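PDB 3QLD: mandelate racemase/muconate lactonizing protein from Alicyclobacillus acidocaldarius LAA1, which belongs to the mandelate racemase/muconate lactonizing family of the enolase superfamily, pairing an N-terminal capping domain with a barrel domain. Local coordinates for residues 8-20 and 326-338. Numbering follows the deposited sequence.
Sequences LHRLSLPLKFPMR and PSDRYFEQDVLKE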
ATOM      1  N   LEU A   8     -14.214  11.289  15.189  1.00 24.22           N
ATOM      2  CA  LEU A   8     -13.036  11.590  14.378  1.00 23.92           C
ATOM      3  C   LEU A   8     -12.989  13.044  14.175  1.00 24.54           C
ATOM      4  O   LEU A   8     -13.967  13.690  13.765  1.00 26.15           O
ATOM      5  CB  LEU A   8     -13.113  10.881  13.016  1.00 22.85           C
ATOM      6  CG  LEU A   8     -13.389   9.385  13.071  1.00 27.06           C
ATOM      7  CD1 LEU A   8     -13.614   8.800  11.649  1.00 27.96           C
ATOM      8  CD2 LEU A   8     -12.130   8.828  13.647  1.00 21.90           C
ATOM      9  N   HIS A   9     -11.804  13.586  14.384  1.00 25.45           N
ATOM     10  CA  HIS A   9     -11.612  14.977  14.226  1.00 26.26           C
ATOM     11  C   HIS A   9     -10.579  15.190  13.136  1.00 26.13           C
ATOM     12  O   HIS A   9      -9.446  14.767  13.284  1.00 25.37           O
ATOM     13  CB  HIS A   9     -10.962  15.536  15.502  1.00 26.87           C
ATOM     14  CG  HIS A   9     -11.752  15.274  16.744  1.00 27.41           C
ATOM     15  ND1 HIS A   9     -12.769  16.121  17.152  1.00 30.15           N
ATOM     16  CD2 HIS A   9     -11.697  14.269  17.655  1.00 29.48           C
ATOM     17  CE1 HIS A   9     -13.295  15.656  18.281  1.00 28.35           C
ATOM     18  NE2 HIS A   9     -12.679  14.519  18.596  1.00 30.71           N
ATOM     19  N   ARG A  10     -10.939  15.934  12.107  1.00 26.38           N
ATOM     20  CA  ARG A  10      -9.985  16.399  11.093  1.00 25.39           C
ATOM     21  C   ARG A  10      -9.481  17.798  11.402  1.00 28.03           C
ATOM     22  O   ARG A  10     -10.267  18.759  11.493  1.00 27.99           O
ATOM     23  CB  ARG A  10     -10.601  16.347   9.675  1.00 25.07           C
ATOM     24  CG  ARG A  10      -9.488  16.290   8.642  1.00 25.83           C
ATOM     25  CD  ARG A  10     -10.132  16.282   7.266  1.00 33.08           C
ATOM     26  NE  ARG A  10      -9.096  16.465   6.286  1.00 31.94           N
ATOM     27  CZ  ARG A  10      -9.129  15.887   5.098  1.00 34.20           C
ATOM     28  NH1 ARG A  10      -8.114  16.065   4.255  1.00 33.36           N
ATOM     29  NH2 ARG A  10     -10.162  15.114   4.811  1.00 31.24           N
ATOM     30  N   LEU A  11      -8.171  17.918  11.584  1.00 27.13           N
ATOM     31  CA  LEU A  11      -7.575  19.111  12.089  1.00 28.38           C
ATOM     32  C   LEU A  11      -6.694  19.765  11.035  1.00 29.25           C
ATOM     33  O   LEU A  11      -6.114  19.086  10.153  1.00 27.30           O
ATOM     34  CB  LEU A  11      -6.729  18.787  13.323  1.00 29.97           C
ATOM     35  CG  LEU A  11      -7.365  18.848  14.714  1.00 33.33           C
ATOM     36  CD1 LEU A  11      -8.626  18.078  14.844  1.00 35.50           C
ATOM     37  CD2 LEU A  11      -6.363  18.443  15.786  1.00 33.60           C
ATOM     38  N   SER A  12      -6.591  21.090  11.123  1.00 28.13           N
ATOM     39  CA  SER A  12      -5.610  21.815  10.340  1.00 30.90           C
ATOM     40  C   SER A  12      -4.886  22.764  11.302  1.00 32.12           C
ATOM     41  O   SER A  12      -5.524  23.682  11.803  1.00 31.77           O
ATOM     42  CB  SER A  12      -6.282  22.617   9.258  1.00 32.28           C
ATOM     43  OG  SER A  12      -5.270  23.277   8.492  1.00 37.50           O
ATOM     44  N   LEU A  13      -3.591  22.524  11.571  1.00 31.42           N
ATOM     45  CA  LEU A  13      -2.831  23.330  12.562  1.00 32.91           C
ATOM     46  C   LEU A  13      -1.826  24.281  11.879  1.00 32.84           C
ATOM     47  O   LEU A  13      -0.947  23.842  11.139  1.00 34.12           O
ATOM     48  CB  LEU A  13      -2.050  22.435  13.547  1.00 33.12           C
ATOM     49  CG  LEU A  13      -2.708  21.704  14.717  1.00 35.41           C
ATOM     50  CD1 LEU A  13      -3.526  20.548  14.178  1.00 35.41           C
ATOM     51  CD2 LEU A  13      -1.628  21.178  15.640  1.00 38.26           C
ATOM     52  N   PRO A  14      -1.919  25.582  12.145  1.00 34.18           N
ATOM     53  CA  PRO A  14      -0.891  26.422  11.543  1.00 34.14           C
ATOM     54  C   PRO A  14       0.517  26.112  12.086  1.00 35.08           C
ATOM     55  O   PRO A  14       0.714  25.905  13.296  1.00 34.08           O
ATOM     56  CB  PRO A  14      -1.307  27.837  11.941  1.00 34.00           C
ATOM     57  CG  PRO A  14      -2.766  27.748  12.144  1.00 34.12           C
ATOM     58  CD  PRO A  14      -2.953  26.395  12.807  1.00 34.75           C
ATOM     59  N   LEU A  15       1.478  26.093  11.160  1.00 36.71           N
ATOM     60  CA  LEU A  15       2.885  25.867  11.483  1.00 38.24           C
ATOM     61  C   LEU A  15       3.585  27.204  11.737  1.00 39.98           C
ATOM     62  O   LEU A  15       3.221  28.199  11.110  1.00 41.15           O
ATOM     63  CB  LEU A  15       3.537  25.155  10.320  1.00 37.24           C
ATOM     64  CG  LEU A  15       3.006  23.747  10.027  1.00 38.73           C
ATOM     65  CD1 LEU A  15       3.321  23.409   8.598  1.00 39.48           C
ATOM     66  CD2 LEU A  15       3.616  22.729  10.963  1.00 40.20           C
ATOM     67  N   LYS A  16       4.569  27.240  12.636  1.00 41.99           N
ATOM     68  CA  LYS A  16       5.359  28.471  12.877  1.00 43.56           C
ATOM     69  C   LYS A  16       5.933  29.088  11.567  1.00 44.17           C
ATOM     70  O   LYS A  16       5.922  30.322  11.371  1.00 44.84           O
ATOM     71  CB  LYS A  16       6.487  28.194  13.880  1.00 44.41           C
ATOM     72  CG  LYS A  16       6.052  28.208  15.389  1.00 47.29           C
ATOM     73  CD  LYS A  16       6.963  29.116  16.259  1.00 50.48           C
ATOM     74  CE  LYS A  16       7.475  28.442  17.545  1.00 49.70           C
ATOM     75  NZ  LYS A  16       6.660  28.638  18.799  1.00 48.06           N
ATOM     76  N   PHE A  17       6.428  28.241  10.670  1.00 43.97           N
ATOM     77  CA  PHE A  17       6.821  28.694   9.315  1.00 43.53           C
ATOM     78  C   PHE A  17       6.581  27.528   8.361  1.00 43.43           C
ATOM     79  O   PHE A  17       6.386  26.416   8.821  1.00 42.23           O
ATOM     80  CB  PHE A  17       8.300  29.120   9.310  1.00 42.74           C
ATOM     81  CG  PHE A  17       9.232  28.049   9.752  1.00 43.89           C
ATOM     82  CD1 PHE A  17       9.824  27.197   8.824  1.00 45.05           C
ATOM     83  CD2 PHE A  17       9.531  27.880  11.113  1.00 48.10           C
ATOM     84  CE1 PHE A  17      10.699  26.177   9.225  1.00 45.97           C
ATOM     85  CE2 PHE A  17      10.391  26.874  11.523  1.00 47.66           C
ATOM     86  CZ  PHE A  17      10.981  26.003  10.555  1.00 47.87           C
ATOM     87  N   PRO A  18       6.578  27.779   7.030  1.00 43.37           N
ATOM     88  CA  PRO A  18       6.354  26.676   6.106  1.00 43.53           C
ATOM     89  C   PRO A  18       7.347  25.523   6.229  1.00 44.60           C
ATOM     90  O   PRO A  18       8.538  25.743   6.276  1.00 44.64           O
ATOM     91  CB  PRO A  18       6.454  27.362   4.733  1.00 43.49           C
ATOM     92  CG  PRO A  18       5.894  28.732   4.987  1.00 41.59           C
ATOM     93  CD  PRO A  18       6.492  29.089   6.339  1.00 43.01           C
HETATM   94  N   MSE A  19       6.809  24.303   6.304  0.70 46.12           N
HETATM   95  CA  MSE A  19       7.568  23.046   6.322  0.70 48.16           C
HETATM   96  C   MSE A  19       7.847  22.603   4.906  0.70 49.29           C
HETATM   97  O   MSE A  19       7.073  22.902   3.995  0.70 48.76           O
HETATM   98  CB  MSE A  19       6.800  21.925   7.086  0.70 48.74           C
HETATM   99  CG  MSE A  19       5.725  21.128   6.284  0.70 50.24           C
HETATM  100 SE   MSE A  19       4.736  19.690   7.315  0.70 52.81          SE
HETATM  101  CE  MSE A  19       3.939  18.655   5.882  0.70 53.91           C
ATOM    102  N   ARG A  20       8.962  21.893   4.732  1.00 50.96           N
ATOM    103  CA  ARG A  20       9.364  21.366   3.414  1.00 54.14           C
ATOM    104  C   ARG A  20       8.480  20.197   2.858  1.00 56.43           C
ATOM    105  O   ARG A  20       8.396  19.117   3.462  1.00 56.70           O
ATOM    106  CB  ARG A  20      10.857  20.950   3.499  1.00 54.76           C
ATOM    107  CG  ARG A  20      11.903  22.076   3.274  1.00 56.83           C
ATOM    108  CD  ARG A  20      12.395  22.151   1.805  1.00 62.21           C
ATOM    109  NE  ARG A  20      13.145  20.970   1.342  1.00 65.23           N
ATOM    110  CZ  ARG A  20      12.663  20.002   0.541  1.00 66.34           C
ATOM    111  NH1 ARG A  20      11.408  20.040   0.088  1.00 66.25           N
ATOM    112  NH2 ARG A  20      13.448  18.981   0.185  1.00 64.95           N
ATOM    113  N   PRO A 326      10.564  19.041  20.890  1.00 34.01           N
ATOM    114  CA  PRO A 326       9.508  19.806  21.597  1.00 34.32           C
ATOM    115  C   PRO A 326       8.443  20.381  20.664  1.00 35.20           C
ATOM    116  O   PRO A 326       8.768  20.781  19.517  1.00 33.92           O
ATOM    117  CB  PRO A 326      10.295  20.946  22.259  1.00 35.28           C
ATOM    118  CG  PRO A 326      11.706  20.409  22.393  1.00 36.16           C
ATOM    119  CD  PRO A 326      11.891  19.659  21.051  1.00 34.25           C
ATOM    120  N   SER A 327       7.189  20.439  21.166  1.00 37.16           N
ATOM    121  CA  SER A 327       6.011  20.983  20.452  1.00 38.08           C
ATOM    122  C   SER A 327       6.317  22.278  19.753  1.00 38.32           C
ATOM    123  O   SER A 327       5.864  22.544  18.649  1.00 37.37           O
ATOM    124  CB  SER A 327       4.904  21.382  21.461  1.00 36.78           C
ATOM    125  OG  SER A 327       4.363  20.282  22.125  1.00 42.96           O
ATOM    126  N   ASP A 328       7.041  23.127  20.467  1.00 39.42           N
ATOM    127  CA  ASP A 328       7.166  24.494  20.057  1.00 40.97           C
ATOM    128  C   ASP A 328       8.090  24.686  18.848  1.00 41.58           C
ATOM    129  O   ASP A 328       8.082  25.756  18.255  1.00 39.11           O
ATOM    130  CB  ASP A 328       7.561  25.385  21.242  1.00 41.97           C
ATOM    131  CG  ASP A 328       8.975  25.107  21.769  1.00 44.70           C
ATOM    132  OD1 ASP A 328       9.732  24.302  21.175  1.00 43.07           O
ATOM    133  OD2 ASP A 328       9.334  25.712  22.817  1.00 49.23           O
ATOM    134  N   ARG A 329       8.858  23.657  18.464  1.00 42.68           N
ATOM    135  CA  ARG A 329       9.719  23.782  17.276  1.00 44.80           C
ATOM    136  C   ARG A 329       8.827  23.851  16.028  1.00 44.87           C
ATOM    137  O   ARG A 329       9.231  24.341  14.954  1.00 45.63           O
ATOM    138  CB  ARG A 329      10.733  22.623  17.167  1.00 44.94           C
ATOM    139  CG  ARG A 329      11.847  22.655  18.269  1.00 50.50           C
ATOM    140  CD  ARG A 329      13.251  22.203  17.753  1.00 58.04           C
ATOM    141  NE  ARG A 329      13.581  22.742  16.421  1.00 62.63           N
ATOM    142  CZ  ARG A 329      14.692  23.420  16.097  1.00 65.15           C
ATOM    143  NH1 ARG A 329      15.638  23.660  17.006  1.00 63.32           N
ATOM    144  NH2 ARG A 329      14.846  23.870  14.840  1.00 66.05           N
ATOM    145  N   TYR A 330       7.591  23.403  16.207  1.00 43.97           N
ATOM    146  CA  TYR A 330       6.703  23.154  15.082  1.00 43.65           C
ATOM    147  C   TYR A 330       5.418  24.038  15.113  1.00 42.00           C
ATOM    148  O   TYR A 330       5.019  24.563  14.063  1.00 41.54           O
ATOM    149  CB  TYR A 330       6.377  21.648  14.961  1.00 43.48           C
ATOM    150  CG  TYR A 330       7.474  20.554  15.166  1.00 48.41           C
ATOM    151  CD1 TYR A 330       8.573  20.369  14.272  1.00 51.98           C
ATOM    152  CD2 TYR A 330       7.344  19.630  16.213  1.00 51.60           C
ATOM    153  CE1 TYR A 330       9.553  19.275  14.482  1.00 53.20           C
ATOM    154  CE2 TYR A 330       8.277  18.574  16.418  1.00 54.15           C
ATOM    155  CZ  TYR A 330       9.367  18.374  15.561  1.00 55.73           C
ATOM    156  OH  TYR A 330      10.210  17.270  15.861  1.00 52.24           O
ATOM    157  N   PHE A 331       4.809  24.221  16.298  1.00 39.89           N
ATOM    158  CA  PHE A 331       3.506  24.923  16.425  1.00 39.21           C
ATOM    159  C   PHE A 331       3.421  26.036  17.479  1.00 40.23           C
ATOM    160  O   PHE A 331       3.712  25.779  18.637  1.00 38.84           O
ATOM    161  CB  PHE A 331       2.448  23.916  16.833  1.00 37.91           C
ATOM    162  CG  PHE A 331       2.338  22.735  15.921  1.00 37.62           C
ATOM    163  CD1 PHE A 331       1.742  22.867  14.678  1.00 35.11           C
ATOM    164  CD2 PHE A 331       2.755  21.457  16.344  1.00 37.00           C
ATOM    165  CE1 PHE A 331       1.606  21.769  13.821  1.00 32.76           C
ATOM    166  CE2 PHE A 331       2.617  20.339  15.504  1.00 35.70           C
ATOM    167  CZ  PHE A 331       2.044  20.512  14.213  1.00 31.34           C
ATOM    168  N   GLU A 332       2.913  27.218  17.092  1.00 41.35           N
ATOM    169  CA  GLU A 332       2.522  28.269  18.042  1.00 42.72           C
ATOM    170  C   GLU A 332       1.550  27.701  19.094  1.00 41.50           C
ATOM    171  O   GLU A 332       1.679  28.016  20.261  1.00 41.38           O
ATOM    172  CB  GLU A 332       1.868  29.492  17.329  1.00 43.65           C
ATOM    173  CG  GLU A 332       1.393  30.710  18.266  1.00 48.70           C
ATOM    174  CD  GLU A 332      -0.093  30.659  18.748  1.00 52.06           C
ATOM    175  OE1 GLU A 332      -1.000  30.220  18.001  1.00 56.25           O
ATOM    176  OE2 GLU A 332      -0.375  31.070  19.894  1.00 53.90           O
ATOM    177  N   GLN A 333       0.592  26.885  18.649  1.00 38.90           N
ATOM    178  CA  GLN A 333      -0.438  26.335  19.499  1.00 38.25           C
ATOM    179  C   GLN A 333      -0.731  24.902  19.034  1.00 37.51           C
ATOM    180  O   GLN A 333      -1.130  24.694  17.875  1.00 36.34           O
ATOM    181  CB  GLN A 333      -1.711  27.180  19.353  1.00 38.96           C
ATOM    182  CG  GLN A 333      -2.942  26.544  19.974  1.00 38.86           C
ATOM    183  CD  GLN A 333      -2.951  26.712  21.468  1.00 45.38           C
ATOM    184  OE1 GLN A 333      -3.077  27.848  21.969  1.00 48.50           O
ATOM    185  NE2 GLN A 333      -2.795  25.600  22.203  1.00 42.98           N
ATOM    186  N   ASP A 334      -0.547  23.962  19.957  1.00 36.28           N
ATOM    187  CA  ASP A 334      -0.714  22.514  19.769  1.00 35.12           C
ATOM    188  C   ASP A 334      -1.995  22.040  20.501  1.00 34.26           C
ATOM    189  O   ASP A 334      -2.705  22.852  21.095  1.00 34.53           O
ATOM    190  CB  ASP A 334       0.559  21.835  20.334  1.00 35.84           C
ATOM    191  CG  ASP A 334       0.792  20.410  19.805  1.00 34.96           C
ATOM    192  OD1 ASP A 334      -0.098  19.866  19.171  1.00 34.15           O
ATOM    193  OD2 ASP A 334       1.872  19.817  20.083  1.00 34.00           O
ATOM    194  N   VAL A 335      -2.310  20.756  20.457  1.00 31.55           N
ATOM    195  CA  VAL A 335      -3.571  20.245  20.997  1.00 31.24           C
ATOM    196  C   VAL A 335      -3.505  19.754  22.459  1.00 30.54           C
ATOM    197  O   VAL A 335      -4.445  19.134  22.971  1.00 30.40           O
ATOM    198  CB  VAL A 335      -4.131  19.132  20.068  1.00 31.37           C
ATOM    199  CG1 VAL A 335      -4.033  19.598  18.609  1.00 33.74           C
ATOM    200  CG2 VAL A 335      -3.314  17.864  20.246  1.00 32.64           C
ATOM    201  N   LEU A 336      -2.419  20.084  23.133  1.00 31.80           N
ATOM    202  CA  LEU A 336      -2.247  19.751  24.558  1.00 31.11           C
ATOM    203  C   LEU A 336      -2.314  21.007  25.411  1.00 32.63           C
ATOM    204  O   LEU A 336      -1.939  22.062  24.967  1.00 33.49           O
ATOM    205  CB  LEU A 336      -0.909  19.052  24.800  1.00 31.80           C
ATOM    206  CG  LEU A 336      -0.650  17.771  23.959  1.00 29.57           C
ATOM    207  CD1 LEU A 336       0.730  17.234  24.356  1.00 27.12           C
ATOM    208  CD2 LEU A 336      -1.725  16.743  24.259  1.00 28.61           C
ATOM    209  N   LYS A 337      -2.839  20.888  26.621  1.00 35.35           N
ATOM    210  CA  LYS A 337      -2.932  22.048  27.545  1.00 36.54           C
ATOM    211  C   LYS A 337      -1.512  22.574  27.853  1.00 36.61           C
ATOM    212  O   LYS A 337      -1.247  23.779  27.897  1.00 36.73           O
ATOM    213  CB  LYS A 337      -3.657  21.620  28.835  1.00 37.46           C
ATOM    214  CG  LYS A 337      -5.098  21.075  28.679  1.00 38.49           C
ATOM    215  CD  LYS A 337      -5.514  20.269  29.960  1.00 38.96           C
ATOM    216  CE  LYS A 337      -7.017  19.871  29.943  1.00 42.74           C
ATOM    217  NZ  LYS A 337      -7.386  18.908  31.064  1.00 45.55           N
ATOM    218  N   GLU A 338      -0.595  21.636  27.981  1.00 38.23           N
ATOM    219  CA  GLU A 338       0.825  21.857  28.275  1.00 39.71           C
ATOM    220  C   GLU A 338       1.742  21.259  27.188  1.00 39.73           C
ATOM    221  O   GLU A 338       1.816  20.011  27.100  1.00 39.14           O
ATOM    222  CB  GLU A 338       1.154  21.120  29.575  1.00 40.86           C
ATOM    223  CG  GLU A 338       0.464  21.751  30.811  1.00 47.31           C
ATOM    224  CD  GLU A 338       1.025  23.134  31.050  1.00 54.15           C
ATOM    225  OE1 GLU A 338       2.224  23.196  31.434  1.00 56.40           O
ATOM    226  OE2 GLU A 338       0.305  24.137  30.773  1.00 56.85           O
TER
HETATM  227  O   HOH W   1       2.222  27.850  14.392  1.00 43.14           O
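Leu13 lies across the ring of Phe331 where the first strand of the enolase-type N-terminal domain meets a loop of the TIM-barrel-like domain, the loop that leads from helix 303-313 to strand 347-349. The CD2 methyl of Leu13 makes a CH-pi contact over one face of the ring, 3.9 Å from the Phe331 centroid and 15° off its normal. With CG of Phe331 anti to its own carbonyl carbon (chi1 -55°), the ring swings back to the strand although the side chain sets out away from it. Its CE1 also meets CD2 of Leu15 at 3.6 Å, while the carbonyl oxygen of Pro14 lies at the ring edge, in plane, 3.5 Å from CD1. Tyr330 CB sits over the opposite face, toward the rim. Farther along the strand, Leu11 CD2 packs against CG1 of Val335 at 3.8 Å, and Val335 CG1 also borders Leu13 CD2.

One direct backbone hydrogen bond joins the segments: Lys16 N donates to Tyr330 O over 3.1 Å, nearly straight at 171°. Beside it, a water donates to Pro14 O and accepts from Glu332 N, forming a second, bridged link.

Around this contact, Phe368 of helix 362-368 touches Leu13, Pro14 and Gln333. The loop is braced internally: Ser327 O accepts from both Tyr330 N and Phe331 N, and Asp334 OD1 receives Val335 N at 2.7 Å as well as Gly303 N. The other carboxylate oxygen, Asp334 OD2, takes the Ser327 hydroxyl on its anti lone pair, 3.3 Å from OG.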